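Local coordinates for protein CT263 (Chlamydia trachomatis, PDB 4QAS) that probably hydrolyses the N-glycosidic bond of a futalosine-pathway nucleoside, as a nucleosidase of the MTAN family, and so supports menaquinone synthesis, at residues A[94-99]-A[122-127]; A[161-166]-A[185-190]. The protein carries 1 engineered substitution. All coordinates share one frame; numbering follows the deposited sequence.

Contact 1: A[94-99]-A[122-127]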
loop_
_atom_site.group_PDB
_atom_site.type_symbol
_atom_site.label_atom_id
_atom_site.label_comp_id
_atom_site.label_asym_id
_atom_site.label_seq_id
_atom_site.Cartn_x
_atom_site.Cartn_y
_atom_site.Cartn_z
ATOM N N THR A 94 -14.666 16.549 6.956
ATOM C CA THR A 94 -14.678 17.419 8.123
ATOM C C THR A 94 -15.931 17.221 8.948
ATOM O O THR A 94 -15.867 17.232 10.179
ATOM C CB THR A 94 -14.560 18.874 7.671
ATOM O OG1 THR A 94 -15.602 19.172 6.734
ATOM C CG2 THR A 94 -13.213 19.093 6.989
ATOM N N SER A 95 -17.081 17.088 8.303
ATOM C CA SER A 95 -18.319 16.779 8.997
ATOM C C SER A 95 -19.176 15.921 8.085
ATOM O O SER A 95 -19.068 15.974 6.859
ATOM C CB SER A 95 -19.064 18.036 9.453
ATOM O OG SER A 95 -19.668 18.659 8.348
ATOM N N VAL A 96 -20.011 15.109 8.717
ATOM C CA VAL A 96 -20.932 14.236 8.024
ATOM C C VAL A 96 -22.342 14.516 8.533
ATOM O O VAL A 96 -22.564 14.633 9.753
ATOM C CB VAL A 96 -20.530 12.760 8.186
ATOM C CG1 VAL A 96 -20.441 12.353 9.656
ATOM C CG2 VAL A 96 -21.458 11.875 7.394
ATOM N N LYS A 97 -23.277 14.642 7.611
ATOM C CA LYS A 97 -24.684 14.895 7.910
ATOM C C LYS A 97 -25.477 13.682 7.464
ATOM O O LYS A 97 -25.306 13.225 6.332
ATOM C CB LYS A 97 -25.209 16.062 7.060
ATOM C CG LYS A 97 -24.695 17.452 7.360
ATOM C CD LYS A 97 -25.467 18.497 6.532
ATOM C CE LYS A 97 -25.311 18.272 5.027
ATOM N NZ LYS A 97 -26.008 19.291 4.192
ATOM N N GLU A 98 -26.368 13.177 8.313
ATOM C CA GLU A 98 -27.418 12.273 7.855
ATOM C C GLU A 98 -28.591 13.137 7.437
ATOM O O GLU A 98 -28.994 14.055 8.173
ATOM C CB GLU A 98 -27.850 11.306 8.953
ATOM C CG GLU A 98 -28.919 10.281 8.515
ATOM C CD GLU A 98 -28.364 9.148 7.646
ATOM O OE1 GLU A 98 -27.228 8.700 7.894
ATOM O OE2 GLU A 98 -29.061 8.692 6.712
ATOM N N LEU A 99 -29.165 12.836 6.293
ATOM C CA LEU A 99 -30.317 13.566 5.811
ATOM C C LEU A 99 -31.444 12.577 5.554
ATOM O O LEU A 99 -31.242 11.547 4.892
ATOM C CB LEU A 99 -29.966 14.306 4.525
ATOM C CG LEU A 99 -31.092 15.016 3.808
ATOM C CD1 LEU A 99 -31.674 16.136 4.632
ATOM C CD2 LEU A 99 -30.586 15.571 2.473
ATOM N N LEU A 122 -19.569 15.589 3.814
ATOM C CA LEU A 122 -20.214 14.341 3.421
ATOM C C LEU A 122 -21.654 14.374 3.906
ATOM O O LEU A 122 -21.930 14.820 5.019
ATOM C CB LEU A 122 -19.511 13.178 4.075
ATOM C CG LEU A 122 -20.039 11.787 3.739
ATOM C CD1 LEU A 122 -19.911 11.472 2.235
ATOM C CD2 LEU A 122 -19.315 10.785 4.564
ATOM N N THR A 123 -22.576 13.928 3.060
ATOM C CA THR A 123 -23.948 13.662 3.452
ATOM C C THR A 123 -24.214 12.190 3.239
ATOM O O THR A 123 -23.856 11.649 2.193
ATOM C CB THR A 123 -24.914 14.471 2.615
ATOM O OG1 THR A 123 -24.686 15.851 2.868
ATOM C CG2 THR A 123 -26.354 14.171 2.977
ATOM N N SER A 124 -24.847 11.561 4.224
ATOM C CA SER A 124 -25.205 10.148 4.175
ATOM C C SER A 124 -26.703 10.043 3.994
ATOM O O SER A 124 -27.461 10.695 4.712
ATOM C CB SER A 124 -24.833 9.423 5.470
ATOM O OG SER A 124 -23.435 9.459 5.699
ATOM N N VAL A 125 -27.117 9.236 3.027
ATOM C CA VAL A 125 -28.532 8.986 2.811
ATOM C C VAL A 125 -28.740 7.505 2.549
ATOM O O VAL A 125 -27.873 6.833 1.985
ATOM C CB VAL A 125 -29.084 9.829 1.649
ATOM C CG1 VAL A 125 -29.126 11.309 2.033
ATOM C CG2 VAL A 125 -28.275 9.596 0.424
ATOM N N ARG A 126 -29.912 7.011 2.940
ATOM C CA ARG A 126 -30.177 5.580 2.871
ATOM C C ARG A 126 -30.241 5.108 1.425
ATOM O O ARG A 126 -29.650 4.084 1.069
ATOM C CB ARG A 126 -31.465 5.266 3.636
ATOM C CG ARG A 126 -31.391 5.689 5.109
ATOM C CD ARG A 126 -32.726 5.604 5.839
ATOM N NE ARG A 126 -33.532 6.813 5.669
ATOM C CZ ARG A 126 -34.579 6.933 4.857
ATOM N NH1 ARG A 126 -34.994 5.912 4.113
ATOM N NH2 ARG A 126 -35.226 8.084 4.799
ATOM N N SER A 127 -30.906 5.838 0.594
ATOM C CA SER A 127 -31.020 5.526 -0.819
ATOM C C SER A 127 -29.990 6.321 -1.606
ATOM O O SER A 127 -29.813 7.518 -1.357
ATOM C CB SER A 127 -32.414 5.896 -1.321
ATOM O OG SER A 127 -33.404 5.160 -0.628
HETATM O O HOH W 1 -21.586 17.611 5.984
HETATM O O HOH W 2 -32.301 9.017 7.118
HETATM O O HOH W 3 -31.835 9.068 4.036
#

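Contact 2: A[161-166]-A[185-190]. Engineered in segment 161-166: Asn-166 (natural residue Asp).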
loop_
_atom_site.group_PDB
_atom_site.type_symbol
_atom_site.label_atom_id
_atom_site.label_comp_id
_atom_site.label_asym_id
_atom_site.label_seq_id
_atom_site.Cartn_x
_atom_site.Cartn_y
_atom_site.Cartn_z
ATOM N N ILE A 161 -12.143 8.650 4.958
ATOM C CA ILE A 161 -11.544 8.807 3.636
ATOM C C ILE A 161 -12.642 8.449 2.647
ATOM O O ILE A 161 -13.203 7.353 2.714
ATOM C CB ILE A 161 -10.369 7.845 3.430
ATOM C CG1 ILE A 161 -9.275 8.098 4.460
ATOM C CG2 ILE A 161 -9.809 7.997 2.029
ATOM C CD1 ILE A 161 -8.215 6.995 4.540
ATOM N N LYS A 162 -12.951 9.365 1.738
ATOM C CA LYS A 162 -13.955 9.109 0.721
ATOM C C LYS A 162 -13.366 9.449 -0.636
ATOM O O LYS A 162 -12.841 10.538 -0.827
ATOM C CB LYS A 162 -15.233 9.905 0.973
ATOM C CG LYS A 162 -15.906 9.534 2.297
ATOM C CD LYS A 162 -16.678 8.218 2.252
ATOM C CE LYS A 162 -16.900 7.636 3.662
ATOM N NZ LYS A 162 -17.896 6.554 3.692
ATOM N N VAL A 163 -13.490 8.507 -1.570
ATOM C CA VAL A 163 -13.039 8.716 -2.946
ATOM C C VAL A 163 -14.265 8.948 -3.816
ATOM O O VAL A 163 -15.241 8.214 -3.724
ATOM C CB VAL A 163 -12.176 7.551 -3.459
ATOM C CG1 VAL A 163 -12.916 6.262 -3.493
ATOM C CG2 VAL A 163 -11.609 7.880 -4.837
ATOM N N SER A 164 -14.221 10.007 -4.619
ATOM C CA SER A 164 -15.343 10.334 -5.505
ATOM C C SER A 164 -15.490 9.270 -6.586
ATOM O O SER A 164 -14.570 9.032 -7.387
ATOM C CB SER A 164 -15.133 11.713 -6.095
ATOM O OG SER A 164 -13.839 11.822 -6.612
ATOM N N SER A 165 -16.636 8.590 -6.581
ATOM C CA SER A 165 -16.821 7.381 -7.353
ATOM C C SER A 165 -17.683 7.541 -8.587
ATOM O O SER A 165 -17.645 6.666 -9.450
ATOM C CB SER A 165 -17.406 6.285 -6.463
ATOM O OG SER A 165 -18.631 6.664 -5.881
ATOM N N ASN A 166 -18.462 8.612 -8.674
ATOM C CA ASN A 166 -19.440 8.805 -9.735
ATOM C C ASN A 166 -20.152 10.107 -9.458
ATOM O O ASN A 166 -20.163 10.591 -8.318
ATOM C CB ASN A 166 -20.467 7.684 -9.753
ATOM C CG ASN A 166 -21.301 7.615 -8.476
ATOM O OD1 ASN A 166 -20.848 7.087 -7.454
ATOM N ND2 ASN A 166 -22.527 8.122 -8.522
ATOM N N GLN A 185 -8.453 0.927 -4.932
ATOM C CA GLN A 185 -7.019 1.161 -4.885
ATOM C C GLN A 185 -6.706 2.544 -4.331
ATOM O O GLN A 185 -5.743 2.700 -3.566
ATOM C CB GLN A 185 -6.408 0.938 -6.273
ATOM C CG GLN A 185 -4.928 1.107 -6.308
ATOM C CD GLN A 185 -4.201 0.022 -5.561
ATOM O OE1 GLN A 185 -4.718 -1.094 -5.373
ATOM N NE2 GLN A 185 -2.967 0.306 -5.138
ATOM N N LYS A 186 -7.490 3.564 -4.703
ATOM C CA LYS A 186 -7.282 4.895 -4.130
ATOM C C LYS A 186 -7.420 4.869 -2.621
ATOM O O LYS A 186 -6.664 5.533 -1.909
ATOM C CB LYS A 186 -8.268 5.906 -4.709
ATOM C CG LYS A 186 -8.070 6.251 -6.162
ATOM C CD LYS A 186 -6.746 6.950 -6.441
ATOM C CE LYS A 186 -6.686 8.354 -5.865
ATOM N NZ LYS A 186 -5.403 9.037 -6.214
ATOM N N LEU A 187 -8.412 4.155 -2.114
ATOM C CA LEU A 187 -8.561 4.058 -0.663
ATOM C C LEU A 187 -7.334 3.424 -0.016
ATOM O O LEU A 187 -6.853 3.895 1.012
ATOM C CB LEU A 187 -9.823 3.284 -0.316
ATOM C CG LEU A 187 -11.121 3.937 -0.796
ATOM C CD1 LEU A 187 -12.252 3.043 -0.466
ATOM C CD2 LEU A 187 -11.321 5.322 -0.213
ATOM N N ALA A 188 -6.808 2.346 -0.606
ATOM C CA ALA A 188 -5.644 1.667 -0.057
ATOM C C ALA A 188 -4.453 2.596 -0.025
ATOM O O ALA A 188 -3.694 2.623 0.952
ATOM C CB ALA A 188 -5.342 0.407 -0.871
ATOM N N GLU A 189 -4.283 3.377 -1.098
ATOM C CA GLU A 189 -3.165 4.297 -1.174
ATOM C C GLU A 189 -3.260 5.385 -0.118
ATOM O O GLU A 189 -2.234 5.873 0.372
ATOM C CB GLU A 189 -3.076 4.850 -2.594
ATOM C CG GLU A 189 -2.666 3.751 -3.562
ATOM C CD GLU A 189 -2.763 4.130 -5.016
ATOM O OE1 GLU A 189 -3.204 5.264 -5.321
ATOM O OE2 GLU A 189 -2.410 3.278 -5.857
ATOM N N ALA A 190 -4.472 5.787 0.249
ATOM C CA ALA A 190 -4.627 6.789 1.295
ATOM C C ALA A 190 -4.477 6.201 2.691
ATOM O O ALA A 190 -4.007 6.897 3.606
ATOM C CB ALA A 190 -5.988 7.452 1.164
#

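Contact 1: A[94-99]-A[122-127]
The flat group here is the guanidinium of Arg-126: a water lies at its edge, in plane, accepting from NE at 2.9 Å and donating a longer bond to OE2 of Glu-98. Arg-126 and Glu-98 therefore meet through solvent, with OE2 and NE 5.0 Å apart. The Glu-98 carboxylate, brought round by a bend at chi2 (76°), lies beside Ser-124 O, its OE2 3.3 Å from it; the two acceptors do not bond, and Ser-124 O is taken instead by Leu-99 N. A second water donates to Leu-99 O and accepts from Arg-126 N.

Next to these groups runs a parallel ladder, with Val-96, Lys-97 and Glu-98 beside Leu-122, Thr-123 and Ser-124. Four nearly straight N-H...O bonds alternate in direction; the shortest, Ser-124 N to Lys-97 O at 2.7 Å, arrives almost along the C=O axis. Leu-122 O takes two hydrogen bonds, from Lys-97 N and a water, and a CA-H...O contact from Val-96; the water also donates to Ser-95 OG, itself hydrogen-bonded to Glu-108.

On one face Val-96 and Leu-122 point the same way, CG2 touching CD2 at 3.7 Å. Val-96 CG2 also reaches Ser-124 OG, which bonds to Asp-141 and to Phe-145 N. On the other face the Lys-97 chain, bent at chi3, slants across Thr-123 with CE 3.3 Å from OG1, and its NZ makes a weak, long ion pair with Glu-106. Leu-99 CB touches Thr-123 CG2 and Val-125 CG1, which approach from the same side.

This is a parallel pair in the mixed sheet of an alpha/beta fold, consistent with the nucleosidase family. Strand 106-110 pairs along the far edge of 94-99 and strand 139-141 along that of 122-124; helix 144-153 covers Val-96 and Glu-98.

Contact 2: A[161-166]-A[185-190]
Apolar packing carries this contact, a strand lying against a helix with the axes of 161-166 and 185-190 roughly antiparallel, at 152°. Ile-161 and Val-163, two residues apart on the strand, both point toward the helix. Leu-187 reaches in between them: its CB does not aim straight at the strand, but with CD1 anti to CA (chi2 177°) the other branch, CD2, sits 3.8 Å from Ile-161 CG2. The same methyl is 3.8 Å from Val-163 CG1, so one branch of the leucine bridges both strand residues.

One turn on, Ala-190 CB lies 4.0 Å from Ile-161 CG2, and Ile-161 CD1 is nearly as near to it. Val-163 divides its two methyls. CG1, in the crowded position between N and the carbonyl carbon (chi1 62°), takes Leu-187; CG2, anti to N, meets Lys-186 CB at 3.9 Å. Lys-186 contributes the root of its chain, the bends at chi2 and chi3 leading the ammonium away from the strand.

Polar bonds do not join strand to helix; two lie within the segments. Ser-165 OG donates to OD1 of the engineered Asn-166 at 2.8 Å, in the plane of the carbonyl. Gln-185 NE2 gives a 3.1 Å bond to Glu-189 OE2, leaving in its own amide plane but arriving from above the carboxylate. Gln-185 NE2 also bonds to Leu-25 O of the second subunit, and its OE1 accepts from Arg-21.

Asn-166, Asp in the natural protein, lies near the end of strand 158-167, consistent with a place near the nucleosidase active site. That strand runs between strands 71-80 and 90-99, and helix 180-197 covers the sheet here, adding Leu-183, Ile-191 and Ile-194 to the packing; Thr-90 of strand 90-99 touches Ile-161, Lys-186 and Ala-190.

Overall arrangement
Both contacts are largely buried and share one mixed sheet, in which strands 90-99 and 158-167 are antiparallel neighbours. Contact 1 is strand against strand, held by backbone hydrogen bonds, and its more exposed end, at Arg-126, is linked through two waters. Contact 2 is sheet against helix, held by apolar side-chain carbons, mostly methyls, and lies closer to the middle of the chain, with its helix also reaching the second subunit. Their centres are about 17 Å apart, yet they touch where Leu-122 CD2 packs 4.1 Å from Lys-162 CE. Asp-141 joins them further, receiving Ser-124 from contact 1 and the ammonium of Lys-162 from contact 2.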